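PDB 3RI0: BB_2cx5_001 from Thermus thermophilus, which is a computationally designed epitope scaffold, apparently made to present a linear HIV epitope on a fold related to aminoacyl-tRNA editing domains. Local coordinates for residues 2-5 and 6-9. The protein carries 6 engineered substitutions. Sequence-based numbering, arbitrary orientation.
Sequences LSPS and ARRV
The carbonyl of Pro4 receives the amide of Arg8, with Arg8 N 2.8 Å from Pro4 O, and this bond belongs to the N-capped first turn of helix 4-15. How a serine starts a helix is well illustrated here: Ser3, the N-cap residue, sends its hydroxyl forward over the first turn, where Ser3 OG accepts from Ala6 N at 3.2 Å in an almost straight bond (171°). With OG lying between its own backbone N and carbonyl carbon (chi1 77°), the hydroxyl meets an amide whose i-4 carbonyl, that of Leu2, lies before the helix and does not pair with it. The carbonyl of the same serine opens the regular i to i+4 series, Arg7 N reaching Ser3 O at 3.0 Å, and Ser5 O continues it by accepting from Val9 N. Beside the cap, Leu2 CG rests 4.1 Å from Ala6 CB, an apolar touch next to the polar one. Val23 and Glu25 of strand 23-25 also meet Ala6, while Glu25 accepts a hydrogen bond from Ser3 N, joining the helix start to the sheet. On the exposed side, Arg7 folds back along the first turn, its chain bent at chi3 (-138°). Leu2 O sits above one face of its guanidinium, offset toward the rim and too poorly angled to NH2 for a hydrogen bond, and Arg7 NH1 comes to 3.4 Å from Pro4 CA.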
loop_
_atom_site.group_PDB
_atom_site.type_symbol
_atom_site.label_atom_id
_atom_site.label_comp_id
_atom_site.label_asym_id
_atom_site.label_seq_id
_atom_site.Cartn_x
_atom_site.Cartn_y
_atom_site.Cartn_z
ATOM N N LEU A 2 -14.599 -15.052 2.711
ATOM C CA LEU A 2 -13.667 -13.944 2.309
ATOM C C LEU A 2 -14.369 -12.876 1.448
ATOM O O LEU A 2 -15.040 -13.193 0.469
ATOM C CB LEU A 2 -12.461 -14.525 1.562
ATOM C CG LEU A 2 -11.065 -14.336 2.179
ATOM C CD1 LEU A 2 -11.052 -14.771 3.646
ATOM C CD2 LEU A 2 -10.057 -15.149 1.386
ATOM N N SER A 3 -14.193 -11.611 1.822
ATOM C CA SER A 3 -14.820 -10.482 1.132
ATOM C C SER A 3 -14.466 -10.329 -0.349
ATOM O O SER A 3 -13.451 -10.843 -0.816
ATOM C CB SER A 3 -14.490 -9.172 1.864
ATOM O OG SER A 3 -13.168 -8.729 1.580
ATOM N N PRO A 4 -15.309 -9.603 -1.105
ATOM C CA PRO A 4 -15.056 -9.395 -2.533
ATOM C C PRO A 4 -13.703 -8.729 -2.722
ATOM O O PRO A 4 -12.949 -9.079 -3.625
ATOM C CB PRO A 4 -16.199 -8.482 -2.962
ATOM C CG PRO A 4 -17.301 -8.850 -2.017
ATOM C CD PRO A 4 -16.576 -8.966 -0.701
ATOM N N SER A 5 -13.398 -7.771 -1.853
ATOM C CA SER A 5 -12.129 -7.057 -1.928
ATOM C C SER A 5 -10.961 -8.021 -1.770
ATOM O O SER A 5 -10.053 -8.045 -2.596
ATOM C CB SER A 5 -12.058 -5.976 -0.845
ATOM O OG SER A 5 -13.144 -5.057 -0.962
ATOM N N ALA A 6 -10.986 -8.822 -0.711
ATOM C CA ALA A 6 -9.911 -9.782 -0.475
ATOM C C ALA A 6 -9.741 -10.655 -1.704
ATOM O O ALA A 6 -8.630 -10.834 -2.200
ATOM C CB ALA A 6 -10.222 -10.639 0.739
ATOM N N ARG A 7 -10.851 -11.192 -2.193
ATOM C CA ARG A 7 -10.840 -12.046 -3.372
ATOM C C ARG A 7 -10.221 -11.346 -4.572
ATOM O O ARG A 7 -9.480 -11.956 -5.341
ATOM C CB ARG A 7 -12.258 -12.471 -3.758
ATOM C CG ARG A 7 -12.914 -13.497 -2.849
ATOM C CD ARG A 7 -14.007 -14.236 -3.617
ATOM N NE ARG A 7 -15.225 -14.433 -2.838
ATOM C CZ ARG A 7 -16.229 -13.564 -2.778
ATOM N NH1 ARG A 7 -16.166 -12.420 -3.454
ATOM N NH2 ARG A 7 -17.304 -13.844 -2.050
ATOM N N ARG A 8 -10.536 -10.066 -4.732
ATOM C CA ARG A 8 -10.009 -9.295 -5.845
ATOM C C ARG A 8 -8.500 -9.151 -5.756
ATOM O O ARG A 8 -7.792 -9.308 -6.747
ATOM C CB ARG A 8 -10.662 -7.908 -5.903
ATOM C CG ARG A 8 -10.137 -7.075 -7.058
ATOM C CD ARG A 8 -11.177 -6.101 -7.554
ATOM N NE ARG A 8 -11.089 -5.927 -9.000
ATOM C CZ ARG A 8 -10.370 -4.986 -9.602
ATOM N NH1 ARG A 8 -9.670 -4.113 -8.886
ATOM N NH2 ARG A 8 -10.352 -4.922 -10.929
ATOM N N VAL A 9 -8.003 -8.850 -4.562
ATOM C CA VAL A 9 -6.563 -8.703 -4.377
ATOM C C VAL A 9 -5.876 -10.059 -4.572
ATOM O O VAL A 9 -4.768 -10.124 -5.106
ATOM C CB VAL A 9 -6.214 -8.149 -2.968
ATOM C CG1 VAL A 9 -4.703 -8.163 -2.770
ATOM C CG2 VAL A 9 -6.746 -6.712 -2.816
#